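NimC/NimA family protein (Clostridium acetobutylicum, PDB 2IG6) binds flavin mononucleotide and, as a NimC/NimA-family relative of pyridoxamine 5'-phosphate oxidase, is probably a flavin-dependent oxidoreductase. Local coordinates at residues L58-F69 / Y119-Y130. Residues are numbered along the deposited sequence; the frame is centred on the assembly and turned at random.
With FMN (flavin mononucleotide), chain D.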
ATOM      1  N   LEU A  58     -19.146  -1.817   2.267  1.00 35.06           N
ATOM      2  CA  LEU A  58     -17.872  -2.265   2.795  1.00 34.35           C
ATOM      3  C   LEU A  58     -17.262  -1.183   3.677  1.00 34.80           C
ATOM      4  O   LEU A  58     -16.992  -0.054   3.215  1.00 34.10           O
ATOM      5  CB  LEU A  58     -16.923  -2.603   1.643  1.00 35.97           C
ATOM      6  CG  LEU A  58     -15.512  -3.033   2.062  1.00 33.78           C
ATOM      7  CD1 LEU A  58     -15.533  -4.377   2.775  1.00 39.79           C
ATOM      8  CD2 LEU A  58     -14.570  -3.051   0.874  1.00 37.16           C
ATOM      9  N   TYR A  59     -17.029  -1.535   4.939  1.00 33.44           N
ATOM     10  CA  TYR A  59     -16.477  -0.613   5.929  1.00 33.42           C
ATOM     11  C   TYR A  59     -15.051  -0.972   6.339  1.00 34.93           C
ATOM     12  O   TYR A  59     -14.693  -2.152   6.398  1.00 33.96           O
ATOM     13  CB  TYR A  59     -17.321  -0.626   7.208  1.00 35.50           C
ATOM     14  CG  TYR A  59     -18.610   0.163   7.113  1.00 35.23           C
ATOM     15  CD1 TYR A  59     -19.727  -0.388   6.508  1.00 36.04           C
ATOM     16  CD2 TYR A  59     -18.705   1.455   7.649  1.00 33.94           C
ATOM     17  CE1 TYR A  59     -20.917   0.322   6.428  1.00 33.97           C
ATOM     18  CE2 TYR A  59     -19.874   2.169   7.560  1.00 38.02           C
ATOM     19  CZ  TYR A  59     -20.977   1.596   6.949  1.00 36.15           C
ATOM     20  OH  TYR A  59     -22.168   2.287   6.890  1.00 35.92           O
ATOM     21  N   ILE A  60     -14.277   0.078   6.618  1.00 34.42           N
ATOM     22  CA  ILE A  60     -12.986   0.027   7.286  1.00 36.17           C
ATOM     23  C   ILE A  60     -13.111   0.853   8.559  1.00 35.72           C
ATOM     24  O   ILE A  60     -14.099   1.567   8.739  1.00 35.53           O
ATOM     25  CB  ILE A  60     -11.854   0.553   6.383  1.00 36.04           C
ATOM     26  CG1 ILE A  60     -12.095   2.006   5.930  1.00 35.99           C
ATOM     27  CG2 ILE A  60     -11.727  -0.372   5.178  1.00 37.27           C
ATOM     28  CD1 ILE A  60     -10.960   2.669   5.194  1.00 41.60           C
ATOM     29  N   VAL A  61     -12.142   0.732   9.457  1.00 34.47           N
ATOM     30  CA  VAL A  61     -12.205   1.458  10.705  1.00 35.12           C
ATOM     31  C   VAL A  61     -10.938   2.264  10.884  1.00 35.10           C
ATOM     32  O   VAL A  61      -9.873   1.930  10.342  1.00 35.14           O
ATOM     33  CB  VAL A  61     -12.465   0.514  11.940  1.00 36.72           C
ATOM     34  CG1 VAL A  61     -13.643  -0.409  11.683  1.00 40.65           C
ATOM     35  CG2 VAL A  61     -11.241  -0.291  12.298  1.00 40.75           C
ATOM     36  N   SER A  62     -11.054   3.341  11.641  1.00 33.34           N
ATOM     37  CA  SER A  62      -9.902   4.119  12.037  1.00 35.23           C
ATOM     38  C   SER A  62     -10.237   4.921  13.297  1.00 35.84           C
ATOM     39  O   SER A  62     -11.104   4.556  14.065  1.00 36.90           O
ATOM     40  CB  SER A  62      -9.401   5.030  10.888  1.00 38.57           C
ATOM     41  OG  SER A  62      -8.026   5.343  11.061  1.00 40.97           O
ATOM     42  N   ASN A  63      -9.471   5.974  13.501  1.00 36.67           N
ATOM     43  CA  ASN A  63      -9.447   6.783  14.721  1.00 39.22           C
ATOM     44  C   ASN A  63      -9.399   8.237  14.230  1.00 37.65           C
ATOM     45  O   ASN A  63      -8.529   8.575  13.422  1.00 35.98           O
ATOM     46  CB  ASN A  63      -8.148   6.336  15.399  1.00 45.63           C
ATOM     47  CG  ASN A  63      -7.705   7.176  16.524  1.00 40.15           C
ATOM     48  OD1 ASN A  63      -7.937   8.366  16.581  1.00 39.77           O
ATOM     49  ND2 ASN A  63      -6.960   6.551  17.415  1.00 45.59           N
ATOM     50  N   ASN A  64     -10.314   9.079  14.704  1.00 36.46           N
ATOM     51  CA  ASN A  64     -10.450  10.433  14.159  1.00 38.43           C
ATOM     52  C   ASN A  64      -9.336  11.401  14.544  1.00 37.00           C
ATOM     53  O   ASN A  64      -9.332  12.550  14.103  1.00 37.06           O
ATOM     54  CB  ASN A  64     -11.825  11.026  14.467  1.00 39.84           C
ATOM     55  CG  ASN A  64     -12.080  11.197  15.956  1.00 39.01           C
ATOM     56  OD1 ASN A  64     -11.149  11.384  16.748  1.00 35.77           O
ATOM     57  ND2 ASN A  64     -13.347  11.115  16.342  1.00 39.20           N
ATOM     58  N   THR A  65      -8.379  10.928  15.342  1.00 35.21           N
ATOM     59  CA  THR A  65      -7.201  11.706  15.681  1.00 37.32           C
ATOM     60  C   THR A  65      -6.024  11.421  14.753  1.00 36.86           C
ATOM     61  O   THR A  65      -5.030  12.125  14.810  1.00 38.82           O
ATOM     62  CB  THR A  65      -6.744  11.449  17.147  1.00 38.83           C
ATOM     63  OG1 THR A  65      -6.215  10.121  17.284  1.00 40.89           O
ATOM     64  CG2 THR A  65      -7.899  11.654  18.116  1.00 40.62           C
ATOM     65  N   LYS A  66      -6.120  10.389  13.918  1.00 38.12           N
ATOM     66  CA  LYS A  66      -4.989   9.954  13.089  1.00 39.91           C
ATOM     67  C   LYS A  66      -4.873  10.723  11.781  1.00 38.16           C
ATOM     68  O   LYS A  66      -5.878  11.151  11.204  1.00 36.97           O
ATOM     69  CB  LYS A  66      -5.118   8.475  12.733  1.00 41.56           C
ATOM     70  CG  LYS A  66      -4.956   7.516  13.896  1.00 42.94           C
ATOM     71  CD  LYS A  66      -5.041   6.098  13.328  1.00 44.29           C
ATOM     72  CE  LYS A  66      -4.933   5.000  14.365  1.00 48.70           C
ATOM     73  NZ  LYS A  66      -4.829   3.668  13.683  1.00 44.42           N
ATOM     74  N   LYS A  67      -3.639  10.858  11.293  1.00 35.81           N
ATOM     75  CA  LYS A  67      -3.383  11.494  10.008  1.00 36.62           C
ATOM     76  C   LYS A  67      -4.134  10.793   8.867  1.00 35.06           C
ATOM     77  O   LYS A  67      -4.674  11.451   7.977  1.00 34.96           O
ATOM     78  CB  LYS A  67      -1.859  11.533   9.700  1.00 37.48           C
ATOM     79  CG  LYS A  67      -1.074  12.472  10.605  1.00 37.66           C
ATOM     80  CD  LYS A  67       0.443  12.470  10.309  1.00 40.10           C
ATOM     81  N   CYS A  68      -4.179   9.469   8.893  1.00 34.89           N
ATOM     82  CA  CYS A  68      -4.841   8.727   7.828  0.70 34.58           C
ATOM     83  C   CYS A  68      -6.325   9.101   7.731  1.00 35.73           C
ATOM     84  O   CYS A  68      -6.842   9.270   6.634  1.00 34.59           O
ATOM     85  CB  CYS A  68      -4.650   7.209   7.970  0.70 36.21           C
ATOM     86  SG  CYS A  68      -5.326   6.429   9.461  0.70 36.06           S
ATOM     87  N   PHE A  69      -6.986   9.250   8.874  1.00 33.07           N
ATOM     88  CA  PHE A  69      -8.390   9.653   8.898  1.00 33.84           C
ATOM     89  C   PHE A  69      -8.551  11.058   8.321  1.00 35.21           C
ATOM     90  O   PHE A  69      -9.393  11.309   7.459  1.00 35.49           O
ATOM     91  CB  PHE A  69      -8.924   9.646  10.327  1.00 34.38           C
ATOM     92  CG  PHE A  69     -10.351  10.092  10.427  1.00 34.10           C
ATOM     93  CD1 PHE A  69     -11.376   9.198  10.191  1.00 36.20           C
ATOM     94  CD2 PHE A  69     -10.669  11.393  10.735  1.00 35.65           C
ATOM     95  CE1 PHE A  69     -12.683   9.605  10.260  1.00 34.73           C
ATOM     96  CE2 PHE A  69     -11.996  11.812  10.797  1.00 35.87           C
ATOM     97  CZ  PHE A  69     -12.997  10.913  10.562  1.00 35.03           C
ATOM     98  N   TYR A 119     -10.975   0.341  21.164  1.00 35.23           N
ATOM     99  CA  TYR A 119     -12.067   1.266  20.916  1.00 36.08           C
ATOM    100  C   TYR A 119     -13.301   0.894  21.708  1.00 36.01           C
ATOM    101  O   TYR A 119     -13.472  -0.257  22.074  1.00 33.86           O
ATOM    102  CB  TYR A 119     -12.408   1.282  19.430  1.00 37.58           C
ATOM    103  CG  TYR A 119     -11.255   1.794  18.590  1.00 34.01           C
ATOM    104  CD1 TYR A 119     -10.787   3.089  18.755  1.00 35.60           C
ATOM    105  CD2 TYR A 119     -10.612   0.970  17.670  1.00 37.82           C
ATOM    106  CE1 TYR A 119      -9.725   3.569  18.021  1.00 36.36           C
ATOM    107  CE2 TYR A 119      -9.552   1.439  16.924  1.00 39.30           C
ATOM    108  CZ  TYR A 119      -9.114   2.742  17.101  1.00 38.79           C
ATOM    109  OH  TYR A 119      -8.049   3.221  16.390  1.00 42.38           O
ATOM    110  N   SER A 120     -14.150   1.883  21.964  1.00 36.22           N
ATOM    111  CA  SER A 120     -15.465   1.662  22.529  1.00 37.98           C
ATOM    112  C   SER A 120     -16.421   2.680  21.914  1.00 37.27           C
ATOM    113  O   SER A 120     -15.991   3.717  21.433  1.00 34.07           O
ATOM    114  CB  SER A 120     -15.435   1.763  24.063  1.00 39.75           C
ATOM    115  OG  SER A 120     -14.964   3.022  24.497  1.00 41.13           O
ATOM    116  N   VAL A 121     -17.713   2.384  21.938  1.00 38.02           N
ATOM    117  CA  VAL A 121     -18.722   3.176  21.205  0.50 38.48           C
ATOM    118  C   VAL A 121     -18.670   4.669  21.525  1.00 39.18           C
ATOM    119  O   VAL A 121     -18.881   5.501  20.649  1.00 42.11           O
ATOM    120  CB  VAL A 121     -20.196   2.738  21.487  0.50 38.01           C
ATOM    121  CG1 VAL A 121     -21.132   3.302  20.410  0.50 33.79           C
ATOM    122  CG2 VAL A 121     -20.349   1.219  21.573  0.50 41.29           C
ATOM    123  N   ASP A 122     -18.428   5.004  22.786  1.00 40.13           N
ATOM    124  CA  ASP A 122     -18.515   6.400  23.215  1.00 40.84           C
ATOM    125  C   ASP A 122     -17.159   6.975  23.552  1.00 40.64           C
ATOM    126  O   ASP A 122     -17.060   7.916  24.349  1.00 41.09           O
ATOM    127  CB  ASP A 122     -19.437   6.526  24.428  1.00 42.04           C
ATOM    128  CG  ASP A 122     -20.881   6.249  24.090  1.00 46.71           C
ATOM    129  OD1 ASP A 122     -21.360   6.720  23.035  1.00 54.70           O
ATOM    130  OD2 ASP A 122     -21.546   5.560  24.889  1.00 49.14           O
ATOM    131  N   ASP A 123     -16.116   6.443  22.936  1.00 38.03           N
ATOM    132  CA  ASP A 123     -14.774   6.909  23.254  1.00 37.81           C
ATOM    133  C   ASP A 123     -14.403   8.226  22.577  1.00 37.15           C
ATOM    134  O   ASP A 123     -13.361   8.785  22.884  1.00 36.85           O
ATOM    135  CB  ASP A 123     -13.721   5.829  22.998  1.00 37.53           C
ATOM    136  CG  ASP A 123     -13.536   5.490  21.521  1.00 38.26           C
ATOM    137  OD1 ASP A 123     -14.093   6.186  20.633  1.00 32.86           O
ATOM    138  OD2 ASP A 123     -12.822   4.501  21.273  1.00 36.36           O
ATOM    139  N   GLY A 124     -15.247   8.720  21.673  1.00 36.77           N
ATOM    140  CA  GLY A 124     -15.000   9.996  21.006  1.00 37.92           C
ATOM    141  C   GLY A 124     -13.913   9.974  19.928  1.00 37.11           C
ATOM    142  O   GLY A 124     -13.654  10.988  19.279  1.00 37.93           O
ATOM    143  N   ILE A 125     -13.263   8.836  19.724  1.00 37.56           N
ATOM    144  CA  ILE A 125     -12.219   8.736  18.682  1.00 36.98           C
ATOM    145  C   ILE A 125     -12.501   7.702  17.591  1.00 37.29           C
ATOM    146  O   ILE A 125     -12.049   7.868  16.455  1.00 37.63           O
ATOM    147  CB  ILE A 125     -10.812   8.506  19.291  1.00 36.83           C
ATOM    148  CG1 ILE A 125     -10.738   7.202  20.089  1.00 39.19           C
ATOM    149  CG2 ILE A 125     -10.424   9.693  20.192  1.00 39.18           C
ATOM    150  CD1 ILE A 125      -9.334   6.815  20.448  1.00 40.03           C
ATOM    151  N   PHE A 126     -13.239   6.648  17.936  1.00 35.75           N
ATOM    152  CA  PHE A 126     -13.498   5.523  17.005  1.00 34.00           C
ATOM    153  C   PHE A 126     -14.253   6.016  15.765  1.00 33.13           C
ATOM    154  O   PHE A 126     -15.238   6.736  15.893  1.00 33.55           O
ATOM    155  CB  PHE A 126     -14.321   4.446  17.750  1.00 33.44           C
ATOM    156  CG  PHE A 126     -14.532   3.161  16.977  1.00 35.11           C
ATOM    157  CD1 PHE A 126     -13.481   2.555  16.295  1.00 35.41           C
ATOM    158  CD2 PHE A 126     -15.774   2.520  16.990  1.00 39.39           C
ATOM    159  CE1 PHE A 126     -13.670   1.354  15.598  1.00 33.93           C
ATOM    160  CE2 PHE A 126     -15.968   1.329  16.289  1.00 37.13           C
ATOM    161  CZ  PHE A 126     -14.910   0.748  15.594  1.00 38.08           C
ATOM    162  N   ALA A 127     -13.799   5.617  14.579  1.00 34.33           N
ATOM    163  CA  ALA A 127     -14.402   6.034  13.319  1.00 33.88           C
ATOM    164  C   ALA A 127     -14.598   4.806  12.443  1.00 34.42           C
ATOM    165  O   ALA A 127     -13.734   3.897  12.373  1.00 32.79           O
ATOM    166  CB  ALA A 127     -13.512   7.079  12.594  1.00 35.61           C
ATOM    167  N   VAL A 128     -15.734   4.777  11.760  1.00 34.57           N
ATOM    168  CA  VAL A 128     -15.992   3.755  10.752  1.00 36.54           C
ATOM    169  C   VAL A 128     -16.300   4.477   9.443  1.00 35.34           C
ATOM    170  O   VAL A 128     -17.050   5.461   9.430  1.00 36.54           O
ATOM    171  CB  VAL A 128     -17.110   2.774  11.157  1.00 36.81           C
ATOM    172  CG1 VAL A 128     -16.705   1.997  12.393  1.00 39.54           C
ATOM    173  CG2 VAL A 128     -18.427   3.493  11.395  1.00 40.05           C
ATOM    174  N   LEU A 129     -15.685   4.012   8.359  1.00 35.22           N
ATOM    175  CA  LEU A 129     -15.852   4.626   7.047  1.00 33.79           C
ATOM    176  C   LEU A 129     -16.216   3.581   6.012  1.00 34.03           C
ATOM    177  O   LEU A 129     -15.745   2.451   6.084  1.00 37.16           O
ATOM    178  CB  LEU A 129     -14.566   5.312   6.611  1.00 32.97           C
ATOM    179  CG  LEU A 129     -13.961   6.293   7.612  1.00 35.58           C
ATOM    180  CD1 LEU A 129     -12.867   5.598   8.426  1.00 35.43           C
ATOM    181  CD2 LEU A 129     -13.412   7.471   6.853  1.00 39.12           C
ATOM    182  N   TYR A 130     -17.045   3.947   5.041  1.00 33.20           N
ATOM    183  CA  TYR A 130     -17.440   2.979   4.014  1.00 33.31           C
ATOM    184  C   TYR A 130     -17.132   3.473   2.614  1.00 33.19           C
ATOM    185  O   TYR A 130     -17.008   4.673   2.369  1.00 33.07           O
ATOM    186  CB  TYR A 130     -18.922   2.593   4.116  1.00 35.24           C
ATOM    187  CG  TYR A 130     -19.856   3.696   3.713  1.00 33.64           C
ATOM    188  CD1 TYR A 130     -20.133   4.733   4.573  1.00 31.16           C
ATOM    189  CD2 TYR A 130     -20.421   3.732   2.440  1.00 36.28           C
ATOM    190  CE1 TYR A 130     -20.983   5.778   4.205  1.00 33.61           C
ATOM    191  CE2 TYR A 130     -21.256   4.764   2.055  1.00 30.81           C
ATOM    192  CZ  TYR A 130     -21.530   5.792   2.945  1.00 32.12           C
ATOM    193  OH  TYR A 130     -22.356   6.825   2.596  1.00 36.59           O
TER
HETATM  194  N1  FMN D 339      -5.140   1.445  11.798  1.00 28.00           N
HETATM  195  C2  FMN D 339      -6.460   1.782  11.558  1.00 27.57           C
HETATM  196  O2  FMN D 339      -6.802   2.940  11.744  1.00 30.26           O
HETATM  197  N3  FMN D 339      -7.346   0.834  11.092  1.00 23.81           N
HETATM  198  C4  FMN D 339      -6.969  -0.481  10.921  1.00 28.30           C
HETATM  199  O4  FMN D 339      -7.709  -1.278  10.342  1.00 23.98           O
HETATM  200  C4A FMN D 339      -5.633  -0.825  11.161  1.00 29.13           C
HETATM  201  N5  FMN D 339      -5.220  -2.140  11.000  1.00 27.21           N
HETATM  202  C5A FMN D 339      -3.892  -2.462  11.210  1.00 26.60           C
HETATM  203  C6  FMN D 339      -3.468  -3.775  11.012  1.00 26.78           C
HETATM  204  C7  FMN D 339      -2.137  -4.103  11.222  1.00 28.07           C
HETATM  205  C7M FMN D 339      -1.735  -5.536  11.067  1.00 32.30           C
HETATM  206  C8  FMN D 339      -1.237  -3.117  11.636  1.00 27.64           C
HETATM  207  C8M FMN D 339       0.241  -3.381  11.707  1.00 28.09           C
HETATM  208  C9  FMN D 339      -1.647  -1.819  11.856  1.00 26.72           C
HETATM  209  C9A FMN D 339      -2.998  -1.478  11.624  1.00 22.19           C
HETATM  210  N10 FMN D 339      -3.415  -0.174  11.824  1.00 26.16           N
HETATM  211  C10 FMN D 339      -4.748   0.146  11.596  1.00 26.94           C
HETATM  212  C1' FMN D 339      -2.545   0.903  12.403  1.00 26.71           C
HETATM  213  C2' FMN D 339      -2.036   1.839  11.299  1.00 27.40           C
HETATM  214  O2' FMN D 339      -1.198   1.155  10.362  1.00 25.37           O
HETATM  215  C3' FMN D 339      -1.287   2.976  11.973  1.00 31.53           C
HETATM  216  O3' FMN D 339      -2.086   3.587  12.989  1.00 28.71           O
HETATM  217  C4' FMN D 339      -0.819   4.027  10.968  1.00 26.33           C
HETATM  218  O4' FMN D 339       0.179   4.794  11.599  1.00 28.85           O
HETATM  219  C5' FMN D 339      -1.954   4.966  10.555  1.00 25.05           C
HETATM  220  O5' FMN D 339      -1.632   5.761   9.419  1.00 25.83           O
HETATM  221  P   FMN D 339      -1.111   7.267   9.639  1.00 26.57           P
HETATM  222  O1P FMN D 339      -0.836   7.910   8.332  1.00 28.09           O
HETATM  223  O2P FMN D 339       0.144   7.176  10.477  1.00 26.67           O
HETATM  224  O3P FMN D 339      -2.149   8.053  10.414  1.00 26.83           O
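Tyr59 and Tyr130 lie side by side on one face of an antiparallel strand pair, 58-63 against 126-130. CB of Tyr130 sits squarely over the Tyr59 ring in a CH-pi contact, 3.5 Å from its centroid, while the ring planes meet at 44°. Tyr59 OH hydrogen-bonds Asp99 OD2. Farther along this face CG1 of Val61 meets CG1 of Val128 at 4.0 Å, and CE1 of Phe126 touches CB of Val61. On the opposite face Phe69, its CG anti to the backbone N (chi1 178°), brings CE1 to 3.5 Å from CB of Ala127 and also meets CD2 of Leu129, packing the start of helix 67-74 against strand 126-130. Where the pairing ends, Asn64 N donates a hydrogen bond to Ile125 O, and Asn64 ND2 to Gly124 O (3.0 Å), from above that carbonyl's plane. Asn63 crosses Tyr119 at about a right angle, CB 3.3 Å from its OH; Asn63 OD1 accepts Thr65 N, making an Asx turn, and also Thr65 OG1. Ser62 O turns to Ala127 N, Val61 O to flavin N3. Ser62 OG and Lys66 NZ donate to flavin O2, NZ also to O3', consistent with polarisation of the flavin's pyrimidine end.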